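Long-range contacts in BamaA.19900.a (Balamuthia mandrillaris, PDB 6VZZ), which probably phosphorylates glucose at the expense of ATP, as expected of a glucokinase of the actin-like ATPase clan, and is seen here with glucose bound: residues A[220-225]-A[254-258]; A[317-322]-A[356-360]; A[21-25]-A[52-57]; A[59-63]-A[382-386]; A[69-75]-A[116-120]. All coordinates share one frame; numbering follows the deposited sequence.

Overall arrangement
Contacts 1 and 2 are buried, touch one another and both meet the second subunit. Contact 1 joins two loops beside the glucose by backbone bonds and carboxylate-histidine chemistry; contact 2 ties helix 303-327 to the end of helix 350-357 with a buried salt-bridge network. Across the chain's centre from them, contacts 3 and 4 lie about 11 Å apart (centres) on neighbouring strands 47-54 and 62-68 of one sheet. The first is a largely buried arginine-on-tryptophan stack, the second a partly buried, mostly apolar aromatic contact. Contact 5, also partly buried, anchors a loop at the start of helix 72-90 and touches contact 1 through Asn116 and Glu258, at the sugar site.

Contact 1. Residues A[220-225]-A[254-258]; sequences GHVAIS and AIEYE. With BGC (beta-D-glucopyranose), chain B.
His221 and Glu256 meet because each holds its CG beside its own backbone N, anti to the carbonyl carbon (chi1 -56° for the histidine), and the glutamate then runs out extended. Its carboxylate arrives at the imidazole edge, where His221 ND1 donates to Glu256 OE1 at 2.7 Å, the oxygen close to the ring plane although ring and carboxylate are turned 75° apart. Glu258 takes the other course, CG anti to the backbone N (chi1 -174°), which lays it alongside the histidine, pointing the same way, toward the sugar. His221 NE2 donates to glucose O2 at 2.7 Å, while glucose O1 donates to Glu258 OE1 at 2.6 Å. Behind these groups the backbones are tied by Tyr257 N to Val222 O (3.1 Å), Ile224 N to Ile255 O (3.1 Å) and Glu258 N to Gly220 O (2.9 Å). Tyr257 suits its place by offering a broad face: Ile224 CG2 makes a CH-pi contact over it, and Val222 CG2 lies at the edge. Glu256 OE2 forms a salt bridge with Lys362 of the second subunit. Histidine suits its place by having two ring nitrogens: a second-shell carboxylate fixes its rotation, and the other nitrogen, together with Glu258, reads two adjacent glucose hydroxyls.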
# COMPACT_ATOMS: atom_id res chain seq x y z
N GLY A 220 2.30 -9.08 2.88
CA GLY A 220 2.40 -10.10 3.90
C GLY A 220 3.73 -10.09 4.63
O GLY A 220 3.83 -10.62 5.74
N HIS A 221 4.74 -9.46 4.04
CA HIS A 221 6.09 -9.49 4.58
C HIS A 221 6.46 -8.22 5.34
O HIS A 221 7.61 -8.10 5.78
CB HIS A 221 7.08 -9.78 3.45
CG HIS A 221 6.78 -11.04 2.71
ND1 HIS A 221 7.01 -12.29 3.25
CD2 HIS A 221 6.24 -11.25 1.49
CE1 HIS A 221 6.63 -13.22 2.39
NE2 HIS A 221 6.16 -12.61 1.31
N VAL A 222 5.53 -7.28 5.52
CA VAL A 222 5.84 -6.09 6.32
C VAL A 222 5.83 -6.45 7.80
O VAL A 222 5.14 -7.37 8.25
CB VAL A 222 4.86 -4.94 6.02
CG1 VAL A 222 4.84 -4.60 4.54
CG2 VAL A 222 3.46 -5.25 6.55
N ALA A 223 6.62 -5.70 8.57
CA ALA A 223 6.68 -5.90 10.01
C ALA A 223 5.32 -5.68 10.65
O ALA A 223 4.53 -4.84 10.20
CB ALA A 223 7.70 -4.95 10.62
N ILE A 224 5.05 -6.43 11.71
CA ILE A 224 3.77 -6.35 12.41
C ILE A 224 3.65 -5.05 13.18
O ILE A 224 4.64 -4.33 13.38
CB ILE A 224 3.61 -7.56 13.35
CG1 ILE A 224 4.85 -7.74 14.21
CG2 ILE A 224 3.39 -8.82 12.54
CD1 ILE A 224 4.89 -6.90 15.44
N SER A 225 2.44 -4.75 13.66
CA SER A 225 2.18 -3.67 14.58
C SER A 225 1.75 -4.21 15.93
O SER A 225 1.11 -5.26 16.01
CB SER A 225 1.08 -2.76 14.02
OG SER A 225 1.64 -1.85 13.09
N ALA A 254 11.96 -7.65 13.80
CA ALA A 254 10.53 -7.74 14.07
C ALA A 254 9.88 -8.66 13.04
O ALA A 254 10.18 -8.57 11.84
CB ALA A 254 9.89 -6.36 14.02
N ILE A 255 8.98 -9.53 13.49
CA ILE A 255 8.46 -10.56 12.60
C ILE A 255 7.53 -9.95 11.55
O ILE A 255 7.00 -8.85 11.70
CB ILE A 255 7.75 -11.68 13.39
CG1 ILE A 255 6.38 -11.23 13.90
CG2 ILE A 255 8.59 -12.11 14.56
CD1 ILE A 255 5.60 -12.37 14.55
N GLU A 256 7.38 -10.67 10.44
CA GLU A 256 6.44 -10.30 9.39
C GLU A 256 5.06 -10.81 9.75
O GLU A 256 4.91 -11.78 10.50
CB GLU A 256 6.85 -10.89 8.03
CG GLU A 256 8.32 -10.78 7.69
CD GLU A 256 8.64 -11.41 6.35
OE1 GLU A 256 7.83 -12.24 5.86
OE2 GLU A 256 9.70 -11.07 5.77
N TYR A 257 4.04 -10.15 9.19
CA TYR A 257 2.67 -10.62 9.41
C TYR A 257 2.54 -12.08 8.98
O TYR A 257 1.85 -12.87 9.64
CB TYR A 257 1.67 -9.75 8.66
CG TYR A 257 1.24 -8.51 9.42
CD1 TYR A 257 0.35 -8.59 10.48
CD2 TYR A 257 1.73 -7.25 9.08
CE1 TYR A 257 -0.05 -7.46 11.18
CE2 TYR A 257 1.35 -6.12 9.78
CZ TYR A 257 0.46 -6.23 10.83
OH TYR A 257 0.07 -5.10 11.53
N GLU A 258 3.23 -12.47 7.90
CA GLU A 258 3.19 -13.85 7.43
C GLU A 258 3.80 -14.83 8.44
O GLU A 258 3.49 -16.02 8.40
CB GLU A 258 3.91 -13.98 6.08
CG GLU A 258 3.79 -15.36 5.44
CD GLU A 258 4.41 -15.45 4.05
OE1 GLU A 258 3.89 -14.79 3.12
OE2 GLU A 258 5.42 -16.17 3.89
C2 BGC B . 4.58 -14.34 -1.39
C3 BGC B . 3.52 -13.67 -2.25
C4 BGC B . 2.31 -14.58 -2.39
C5 BGC B . 1.82 -15.00 -1.01
C6 BGC B . 0.65 -15.95 -1.03
C1 BGC B . 3.96 -14.74 -0.06
O1 BGC B . 4.90 -15.28 0.79
O2 BGC B . 5.67 -13.45 -1.19
O3 BGC B . 4.05 -13.33 -3.52
O4 BGC B . 1.26 -13.90 -3.06
O5 BGC B . 2.89 -15.64 -0.31
O6 BGC B . 0.86 -17.02 -1.93

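Contact 2. Residues A[317-322]-A[356-360]; sequences MRIAKN and EFFDH
Glu356 is gripped by charges from helix 303-327. Arg318 takes it side-on, NE to Glu356 OE1 at 2.8 Å and NH1 to Glu356 OE2 at 3.0 Å, with both oxygens near the guanidinium plane but approached from above the carboxylate plane. Lys321 NZ reaches the same OE1 of Glu356 at 3.0 Å from the opposite face. Arginine suits this place because its spare N-H groups also serve Glu237 and the carbonyl of Ser225.

Hydrogen bonds to backbone carbonyls come next: Lys321 NZ donates to Asp359 O at 2.9 Å and weakly to Glu356 O, so one ammonium group binds a carboxylate and the carbonyls where helix 350-357 ends. The lysine gets there by bending at chi2 and chi3 (chi3 -35°).

Van der Waals and aromatic contacts complete the set. Lys321 CD lies 3.7 Å from His360 CD2, and Phe357 brings its ring edge to the Met317 carbonyl and towards Ala320. Met317 SD stands oblique to that ring, 5.5 Å from its centroid, in a Met-aromatic contact.

The whole is a buried salt-bridge network that fastens a helix C-terminus, followed by an inverse gamma turn centred on Asp359, to a long neighbouring helix close to the subunit interface.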
# COMPACT_ATOMS: atom_id res chain seq x y z
N MET A 317 -6.63 -9.53 10.88
CA MET A 317 -7.44 -8.32 10.99
C MET A 317 -6.58 -7.07 11.16
O MET A 317 -6.97 -5.99 10.72
CB MET A 317 -8.43 -8.45 12.14
CG MET A 317 -9.54 -9.46 11.92
SD MET A 317 -10.63 -9.02 10.55
CE MET A 317 -10.24 -10.29 9.36
N ARG A 318 -5.40 -7.19 11.80
CA ARG A 318 -4.59 -6.00 12.03
C ARG A 318 -3.94 -5.50 10.75
O ARG A 318 -3.89 -4.29 10.50
CB ARG A 318 -3.53 -6.26 13.09
CG ARG A 318 -2.73 -5.03 13.44
CD ARG A 318 -1.99 -5.21 14.75
NE ARG A 318 -2.86 -5.83 15.74
CZ ARG A 318 -2.44 -6.39 16.87
NH1 ARG A 318 -3.32 -6.95 17.69
NH2 ARG A 318 -1.15 -6.42 17.17
N ILE A 319 -3.41 -6.41 9.92
CA ILE A 319 -2.83 -5.96 8.66
C ILE A 319 -3.93 -5.46 7.73
O ILE A 319 -3.75 -4.47 7.00
CB ILE A 319 -1.98 -7.08 8.02
CG1 ILE A 319 -1.33 -6.62 6.70
CG2 ILE A 319 -2.80 -8.32 7.74
CD1 ILE A 319 -0.56 -5.33 6.79
N ALA A 320 -5.10 -6.10 7.76
CA ALA A 320 -6.19 -5.65 6.91
C ALA A 320 -6.67 -4.26 7.33
O ALA A 320 -6.94 -3.41 6.47
CB ALA A 320 -7.34 -6.66 6.94
N LYS A 321 -6.77 -4.02 8.64
CA LYS A 321 -7.15 -2.70 9.14
C LYS A 321 -6.22 -1.62 8.61
O LYS A 321 -6.68 -0.64 8.01
CB LYS A 321 -7.13 -2.71 10.67
CG LYS A 321 -7.22 -1.35 11.31
CD LYS A 321 -6.38 -1.27 12.57
CE LYS A 321 -6.38 -2.59 13.32
NZ LYS A 321 -5.73 -2.51 14.67
N ASN A 322 -4.92 -1.81 8.77
CA ASN A 322 -3.97 -0.77 8.38
C ASN A 322 -3.89 -0.59 6.87
O ASN A 322 -3.67 0.54 6.39
CB ASN A 322 -2.61 -1.07 8.99
CG ASN A 322 -2.59 -0.74 10.47
OD1 ASN A 322 -2.51 0.44 10.85
ND2 ASN A 322 -2.73 -1.75 11.32
N GLU A 356 -10.62 -6.07 17.07
CA GLU A 356 -9.30 -5.85 16.52
C GLU A 356 -9.34 -4.92 15.30
O GLU A 356 -8.53 -4.00 15.19
CB GLU A 356 -8.65 -7.18 16.14
CG GLU A 356 -7.38 -7.05 15.31
CD GLU A 356 -6.32 -6.21 16.00
OE1 GLU A 356 -5.61 -5.46 15.30
OE2 GLU A 356 -6.19 -6.29 17.24
N PHE A 357 -10.30 -5.15 14.39
CA PHE A 357 -10.29 -4.42 13.13
C PHE A 357 -10.59 -2.94 13.32
O PHE A 357 -10.01 -2.09 12.62
CB PHE A 357 -11.30 -5.05 12.16
CG PHE A 357 -11.35 -4.36 10.82
CD1 PHE A 357 -10.38 -4.61 9.86
CD2 PHE A 357 -12.36 -3.45 10.53
CE1 PHE A 357 -10.42 -3.96 8.63
CE2 PHE A 357 -12.40 -2.81 9.31
CZ PHE A 357 -11.43 -3.06 8.36
N PHE A 358 -11.47 -2.58 14.24
CA PHE A 358 -11.76 -1.18 14.51
C PHE A 358 -10.90 -0.58 15.63
O PHE A 358 -11.20 0.52 16.09
CB PHE A 358 -13.25 -1.01 14.84
CG PHE A 358 -14.15 -1.45 13.73
CD1 PHE A 358 -14.29 -0.66 12.60
CD2 PHE A 358 -14.81 -2.66 13.79
CE1 PHE A 358 -15.09 -1.06 11.55
CE2 PHE A 358 -15.63 -3.07 12.74
CZ PHE A 358 -15.76 -2.27 11.62
N ASP A 359 -9.84 -1.27 16.05
CA ASP A 359 -8.93 -0.76 17.08
C ASP A 359 -7.90 0.16 16.40
O ASP A 359 -6.78 -0.23 16.06
CB ASP A 359 -8.27 -1.93 17.80
CG ASP A 359 -7.27 -1.51 18.87
OD1 ASP A 359 -6.87 -0.33 18.95
OD2 ASP A 359 -6.86 -2.39 19.66
N HIS A 360 -8.30 1.43 16.22
CA HIS A 360 -7.46 2.39 15.53
C HIS A 360 -7.93 3.80 15.87
O HIS A 360 -9.14 4.01 16.04
CB HIS A 360 -7.49 2.18 14.01
CG HIS A 360 -6.31 2.75 13.29
ND1 HIS A 360 -6.23 4.09 12.95
CD2 HIS A 360 -5.16 2.18 12.87
CE1 HIS A 360 -5.07 4.31 12.36
NE2 HIS A 360 -4.41 3.18 12.28

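Contact 3. Residues A[21-25]-A[52-57]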
# COMPACT_ATOMS: atom_id res chain seq x y z
N THR A 21 -12.66 -36.08 -21.40
CA THR A 21 -12.94 -34.70 -21.82
C THR A 21 -12.04 -34.27 -22.97
O THR A 21 -12.51 -33.67 -23.95
CB THR A 21 -12.79 -33.74 -20.64
OG1 THR A 21 -13.77 -34.06 -19.64
CG2 THR A 21 -13.00 -32.31 -21.09
N LEU A 22 -10.74 -34.56 -22.88
CA LEU A 22 -9.83 -34.14 -23.94
C LEU A 22 -10.13 -34.86 -25.25
O LEU A 22 -9.86 -34.32 -26.33
CB LEU A 22 -8.39 -34.37 -23.51
CG LEU A 22 -8.02 -33.57 -22.26
CD1 LEU A 22 -6.65 -33.96 -21.75
CD2 LEU A 22 -8.10 -32.08 -22.54
N LYS A 23 -10.68 -36.08 -25.19
CA LYS A 23 -11.11 -36.74 -26.42
C LYS A 23 -12.24 -35.97 -27.08
O LYS A 23 -12.27 -35.83 -28.30
CB LYS A 23 -11.54 -38.18 -26.15
CG LYS A 23 -10.43 -39.09 -25.62
CD LYS A 23 -10.86 -40.56 -25.63
CE LYS A 23 -9.92 -41.41 -24.77
NZ LYS A 23 -9.96 -42.84 -25.17
N GLN A 24 -13.18 -35.45 -26.28
CA GLN A 24 -14.26 -34.65 -26.85
C GLN A 24 -13.72 -33.35 -27.45
O GLN A 24 -14.21 -32.90 -28.49
CB GLN A 24 -15.31 -34.36 -25.78
CG GLN A 24 -16.14 -35.57 -25.33
CD GLN A 24 -17.09 -35.26 -24.17
OE1 GLN A 24 -16.71 -34.65 -23.16
NE2 GLN A 24 -18.34 -35.69 -24.31
N TRP A 25 -12.70 -32.76 -26.83
CA TRP A 25 -12.20 -31.47 -27.28
C TRP A 25 -11.55 -31.56 -28.66
O TRP A 25 -11.76 -30.68 -29.51
CB TRP A 25 -11.18 -30.92 -26.29
CG TRP A 25 -11.77 -30.24 -25.11
CD1 TRP A 25 -13.08 -30.27 -24.71
CD2 TRP A 25 -11.09 -29.40 -24.17
NE1 TRP A 25 -13.25 -29.51 -23.58
CE2 TRP A 25 -12.04 -28.97 -23.22
CE3 TRP A 25 -9.76 -28.98 -24.04
CZ2 TRP A 25 -11.71 -28.13 -22.15
CZ3 TRP A 25 -9.43 -28.15 -22.98
CH2 TRP A 25 -10.41 -27.73 -22.05
N LEU A 52 -6.72 -26.32 -18.11
CA LEU A 52 -6.91 -25.93 -19.50
C LEU A 52 -8.31 -25.36 -19.68
O LEU A 52 -9.25 -25.74 -18.98
CB LEU A 52 -6.72 -27.11 -20.45
CG LEU A 52 -5.52 -28.02 -20.22
CD1 LEU A 52 -5.60 -29.19 -21.19
CD2 LEU A 52 -4.21 -27.26 -20.39
N ALA A 53 -8.43 -24.43 -20.63
CA ALA A 53 -9.73 -23.93 -21.03
C ALA A 53 -9.68 -23.58 -22.51
O ALA A 53 -8.68 -23.04 -22.99
CB ALA A 53 -10.15 -22.71 -20.21
N ARG A 54 -10.74 -23.93 -23.23
CA ARG A 54 -10.81 -23.59 -24.64
C ARG A 54 -11.18 -22.12 -24.80
O ARG A 54 -11.56 -21.44 -23.85
CB ARG A 54 -11.82 -24.48 -25.36
CG ARG A 54 -11.47 -25.96 -25.37
CD ARG A 54 -12.64 -26.79 -25.85
NE ARG A 54 -13.78 -26.67 -24.96
CZ ARG A 54 -14.99 -27.15 -25.21
NH1 ARG A 54 -15.23 -27.80 -26.34
NH2 ARG A 54 -15.97 -26.97 -24.32
N ALA A 55 -11.07 -21.64 -26.04
CA ALA A 55 -11.38 -20.24 -26.33
C ALA A 55 -12.80 -19.88 -25.91
O ALA A 55 -13.05 -18.76 -25.44
CB ALA A 55 -11.19 -19.97 -27.82
N GLU A 56 -13.75 -20.81 -26.05
CA GLU A 56 -15.16 -20.53 -25.78
C GLU A 56 -15.59 -20.84 -24.35
O GLU A 56 -16.67 -20.41 -23.94
CB GLU A 56 -16.06 -21.29 -26.76
CG GLU A 56 -16.04 -22.80 -26.58
CD GLU A 56 -15.01 -23.49 -27.47
OE1 GLU A 56 -13.91 -22.92 -27.69
OE2 GLU A 56 -15.32 -24.60 -27.96
N ASP A 57 -14.79 -21.58 -23.59
CA ASP A 57 -15.04 -21.79 -22.17
C ASP A 57 -14.72 -20.50 -21.43
O ASP A 57 -13.56 -20.21 -21.14
CB ASP A 57 -14.19 -22.94 -21.63
CG ASP A 57 -14.43 -24.24 -22.35
OD1 ASP A 57 -15.56 -24.46 -22.87
OD2 ASP A 57 -13.49 -25.06 -22.38
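Trp25 and Arg54 form a flat stack. The guanidinium lies on the indole with centres 3.9 Å apart and planes only 8° from parallel, and Arg54 CD adds a CH-pi contact 3.4 Å from the centroid of the five-membered ring of Trp25. A bend at chi3 (-63°) folds the end of the arginine over the ring, while Thr21 CG2 rests on the ring's opposite face. Tryptophan suits the place, being broad enough to carry the arginine from CG to its nitrogens.

Charged and polar bonds hold that guanidinium flat. Asp57 takes it side-on: Arg54 NE donates to Asp57 OD2 at 3.1 Å, nearly in the guanidinium plane, and Arg54 NH2 to Asp57 OD1 at 2.9 Å. Asp57 OD2 also accepts Arg54 N at 3.1 Å, so Asp57 ties the turn back to Arg54, the last strand residue. Glu56 OE2 sits over the guanidinium face turned from the indole, attracted by charge alone.

Apolar packing adds Trp25 CZ3 against Leu52 CB (3.9 Å) and Leu22 CD2 against Leu52 CD1 (4.1 Å). The axes of residues 21-25 and 52-54 lie 28° from parallel. Helix 16-25 thus packs where strands 47-54 and 62-68 lie in a mixed five-stranded sheet, as expected in an actin-like ATPase lobe.

Contact 4. Residues A[59-63]-A[382-386]; sequences DTFLQ and LHGAL
Asp59 and His383 are where the two backbones come nearest, with their CA atoms 7.6 Å apart. The chain is extended from Thr60 on and joins strand 62-68 at Leu62, whereas 382-386 make one turn of helix 380-389, closed by Leu386 N to Leu382 O at 2.9 Å. That turn presents Leu382, His383 and Leu386 to the strand entry.

Phe61 meets all three. Its CG lies between the backbone N and the carbonyl carbon (chi1 57°), and this sends the ring out to the helix. The ring points an edge at the face of His383 in a T-shaped pair, centroids 4.7 Å apart and planes at 65°, though the exact closeness of the two rings is doubtful. On the CE1 side of the same ring, Leu382 CD1 touches Phe61 CE1 at 3.7 Å, and Leu382 CB makes an off-centre CH-pi contact. Leu386 CD1 packs on Phe61 CB at 3.5 Å. Branched leucines suit these positions because their methyl groups fit around a ring. Histidine adds polarity at the more open end: NE2 of His383 makes a weak hydrogen bond to Asp59 O at 3.4 Å, while its ND1 is bonded to the Asn379 carbonyl.

Phe61 also rests on Ala51 and Ala53 of strand 47-54, and Leu386 on Ala53. Leu62, whose CB points the other way, packs on Val18, Thr21 and Leu22 of helix 16-25, so the sheet edge is held between the N-terminal and C-terminal helices.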
# COMPACT_ATOMS: atom_id res chain seq x y z
N ASP A 59 -16.22 -19.22 -18.38
CA ASP A 59 -16.30 -19.22 -16.93
C ASP A 59 -15.99 -20.58 -16.33
O ASP A 59 -16.23 -20.79 -15.14
CB ASP A 59 -17.69 -18.74 -16.47
CG ASP A 59 -18.80 -19.39 -17.26
OD1 ASP A 59 -18.50 -20.29 -18.07
OD2 ASP A 59 -19.98 -19.00 -17.07
N THR A 60 -15.45 -21.51 -17.12
CA THR A 60 -15.21 -22.86 -16.67
C THR A 60 -13.82 -23.29 -17.13
O THR A 60 -13.21 -22.63 -17.98
CB THR A 60 -16.31 -23.81 -17.18
OG1 THR A 60 -16.39 -24.97 -16.35
CG2 THR A 60 -16.04 -24.22 -18.62
N PHE A 61 -13.31 -24.37 -16.56
CA PHE A 61 -12.04 -24.92 -17.02
C PHE A 61 -11.92 -26.37 -16.56
O PHE A 61 -12.71 -26.86 -15.76
CB PHE A 61 -10.84 -24.09 -16.55
CG PHE A 61 -10.75 -23.95 -15.06
CD1 PHE A 61 -10.31 -24.99 -14.26
CD2 PHE A 61 -11.10 -22.76 -14.45
CE1 PHE A 61 -10.24 -24.86 -12.88
CE2 PHE A 61 -11.02 -22.61 -13.07
CZ PHE A 61 -10.59 -23.66 -12.28
N LEU A 62 -10.88 -27.03 -17.06
CA LEU A 62 -10.61 -28.43 -16.79
C LEU A 62 -9.30 -28.52 -16.00
O LEU A 62 -8.23 -28.22 -16.54
CB LEU A 62 -10.52 -29.21 -18.09
CG LEU A 62 -10.10 -30.67 -17.97
CD1 LEU A 62 -11.24 -31.48 -17.36
CD2 LEU A 62 -9.66 -31.22 -19.31
N GLN A 63 -9.38 -28.94 -14.74
CA GLN A 63 -8.15 -29.15 -13.97
C GLN A 63 -7.58 -30.50 -14.37
O GLN A 63 -8.25 -31.53 -14.23
CB GLN A 63 -8.41 -29.10 -12.47
CG GLN A 63 -7.13 -29.39 -11.65
CD GLN A 63 -7.19 -28.86 -10.22
OE1 GLN A 63 -7.25 -27.65 -10.01
NE2 GLN A 63 -7.18 -29.77 -9.24
N LEU A 382 -6.69 -19.77 -10.89
CA LEU A 382 -6.73 -20.40 -12.20
C LEU A 382 -7.61 -19.63 -13.16
O LEU A 382 -7.26 -19.46 -14.33
CB LEU A 382 -7.21 -21.85 -12.08
CG LEU A 382 -6.26 -22.83 -11.40
CD1 LEU A 382 -6.94 -24.17 -11.28
CD2 LEU A 382 -4.97 -22.97 -12.19
N HIS A 383 -8.77 -19.14 -12.68
CA HIS A 383 -9.61 -18.29 -13.51
C HIS A 383 -8.84 -17.06 -13.97
O HIS A 383 -8.87 -16.70 -15.15
CB HIS A 383 -10.88 -17.87 -12.75
CG HIS A 383 -11.94 -18.92 -12.72
ND1 HIS A 383 -12.16 -19.73 -11.63
CD2 HIS A 383 -12.86 -19.29 -13.64
CE1 HIS A 383 -13.16 -20.55 -11.88
NE2 HIS A 383 -13.61 -20.30 -13.10
N GLY A 384 -8.13 -16.41 -13.04
CA GLY A 384 -7.36 -15.23 -13.40
C GLY A 384 -6.27 -15.53 -14.40
O GLY A 384 -6.13 -14.84 -15.41
N ALA A 385 -5.50 -16.59 -14.14
CA ALA A 385 -4.44 -16.97 -15.07
C ALA A 385 -5.01 -17.26 -16.45
O ALA A 385 -4.40 -16.90 -17.47
CB ALA A 385 -3.67 -18.17 -14.54
N LEU A 386 -6.18 -17.91 -16.51
CA LEU A 386 -6.76 -18.22 -17.81
C LEU A 386 -7.31 -16.98 -18.50
O LEU A 386 -7.34 -16.92 -19.73
CB LEU A 386 -7.85 -19.28 -17.65
CG LEU A 386 -7.33 -20.71 -17.46
CD1 LEU A 386 -8.45 -21.65 -17.06
CD2 LEU A 386 -6.66 -21.21 -18.73

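Contact 5. Residues A[69-75]-A[116-120]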
# COMPACT_ATOMS: atom_id res chain seq x y z
N ALA A 69 4.64 -29.66 -4.42
CA ALA A 69 5.97 -29.28 -4.89
C ALA A 69 6.46 -28.08 -4.11
O ALA A 69 5.73 -27.09 -3.97
CB ALA A 69 5.95 -28.95 -6.39
N ASP A 70 7.69 -28.16 -3.60
CA ASP A 70 8.28 -27.04 -2.88
C ASP A 70 9.63 -26.62 -3.44
O ASP A 70 10.42 -25.97 -2.74
CB ASP A 70 8.41 -27.35 -1.39
CG ASP A 70 9.47 -28.37 -1.11
OD1 ASP A 70 9.58 -29.33 -1.89
OD2 ASP A 70 10.21 -28.20 -0.12
N ASP A 71 9.93 -26.99 -4.69
CA ASP A 71 11.06 -26.39 -5.40
C ASP A 71 10.76 -26.42 -6.90
O ASP A 71 9.93 -27.20 -7.37
CB ASP A 71 12.41 -27.05 -5.02
CG ASP A 71 12.68 -28.38 -5.72
OD1 ASP A 71 11.88 -28.85 -6.55
OD2 ASP A 71 13.74 -28.98 -5.44
N THR A 72 11.45 -25.56 -7.64
CA THR A 72 11.13 -25.38 -9.05
C THR A 72 11.63 -26.53 -9.91
O THR A 72 11.05 -26.79 -10.98
CB THR A 72 11.70 -24.05 -9.56
OG1 THR A 72 13.10 -23.99 -9.26
CG2 THR A 72 10.97 -22.87 -8.90
N ARG A 73 12.68 -27.24 -9.49
CA ARG A 73 13.13 -28.40 -10.26
C ARG A 73 12.06 -29.49 -10.29
O ARG A 73 11.85 -30.14 -11.31
CB ARG A 73 14.45 -28.94 -9.71
CG ARG A 73 15.57 -27.90 -9.48
CD ARG A 73 15.96 -27.10 -10.73
NE ARG A 73 15.08 -25.95 -10.97
CZ ARG A 73 15.08 -25.22 -12.08
NH1 ARG A 73 15.92 -25.50 -13.06
NH2 ARG A 73 14.24 -24.20 -12.21
N LYS A 74 11.36 -29.68 -9.16
CA LYS A 74 10.26 -30.64 -9.15
C LYS A 74 9.08 -30.15 -9.99
O LYS A 74 8.37 -30.97 -10.58
CB LYS A 74 9.82 -30.91 -7.71
N LEU A 75 8.88 -28.84 -10.08
CA LEU A 75 7.85 -28.31 -10.98
C LEU A 75 8.19 -28.62 -12.44
O LEU A 75 7.32 -29.05 -13.21
CB LEU A 75 7.70 -26.81 -10.78
CG LEU A 75 6.90 -26.36 -9.56
CD1 LEU A 75 6.68 -24.85 -9.58
CD2 LEU A 75 5.56 -27.10 -9.50
N ASN A 116 8.44 -18.97 -0.81
CA ASN A 116 8.48 -19.94 0.27
C ASN A 116 8.90 -21.33 -0.19
O ASN A 116 8.72 -22.31 0.55
CB ASN A 116 7.13 -19.98 0.99
CG ASN A 116 6.92 -18.76 1.89
OD1 ASN A 116 7.82 -18.34 2.60
ND2 ASN A 116 5.72 -18.20 1.85
N PHE A 117 9.46 -21.45 -1.39
CA PHE A 117 10.15 -22.67 -1.76
C PHE A 117 11.48 -22.78 -1.01
O PHE A 117 12.05 -21.79 -0.55
CB PHE A 117 10.38 -22.74 -3.27
CG PHE A 117 9.19 -23.23 -4.03
CD1 PHE A 117 7.99 -23.47 -3.39
CD2 PHE A 117 9.28 -23.46 -5.39
CE1 PHE A 117 6.89 -23.92 -4.09
CE2 PHE A 117 8.19 -23.91 -6.09
CZ PHE A 117 6.99 -24.14 -5.44
N HIS A 118 11.96 -24.01 -0.90
CA HIS A 118 13.11 -24.34 -0.07
C HIS A 118 14.32 -24.63 -0.94
O HIS A 118 14.19 -25.24 -2.01
CB HIS A 118 12.80 -25.53 0.84
CG HIS A 118 11.56 -25.35 1.66
ND1 HIS A 118 10.38 -26.02 1.40
CD2 HIS A 118 11.31 -24.56 2.74
CE1 HIS A 118 9.47 -25.66 2.28
NE2 HIS A 118 10.00 -24.78 3.10
N GLY A 119 15.49 -24.18 -0.49
CA GLY A 119 16.72 -24.45 -1.21
C GLY A 119 17.42 -23.21 -1.72
O GLY A 119 17.11 -22.09 -1.31
N ASP A 120 18.38 -23.41 -2.62
CA ASP A 120 19.13 -22.30 -3.19
C ASP A 120 18.29 -21.60 -4.25
O ASP A 120 17.15 -21.98 -4.53
CB ASP A 120 20.47 -22.80 -3.74
CG ASP A 120 20.32 -23.61 -5.03
OD1 ASP A 120 19.25 -24.20 -5.28
OD2 ASP A 120 21.31 -23.65 -5.80
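Phe117 lays one ring face on the backbone joining Asp70 to Asp71, with Asp70 C and Asp71 N above it, displaced toward the rim. Leu75 CD1 meets the ring in plane at its edge, 3.9 Å from Phe117 CE2, and Thr72 CG2 lies equally far from Phe117 CD2. A flat aromatic side chain suits this place because it can cover a peptide group while its rim meets Thr72 and Leu75 of helix 72-90. The imidazole of His118 has the carbonyl oxygen of Asn116 over one face and Asp70 OD2 at its edge.

That edge contact is a hydrogen bond: His118 ND1 donates to Asp70 OD2 at 2.7 Å, on the anti lone pair of OD2, with ring and carboxylate planes 57° apart. The aspartate's CG, set between its backbone N and carbonyl carbon (chi1 71°), puts the carboxylate on the histidine's side. A second bond joins the same two residues, His118 N to Asp70 O at 3.1 Å, nearly straight at 167°. Next along, Asp71 is the N-cap of helix 72-90, its OD1 accepting from Lys74 N at 2.8 Å, while its OD2 is hydrogen-bonded to ND1 of His123.

Asp70 therefore holds His118 by main chain and side chain together, and its carboxylate would probably stabilise a positive imidazole. Because Asn116, one residue before Phe117, touches glucose and is bonded to Glu258, this anchoring probably helps to position the sugar-binding loop.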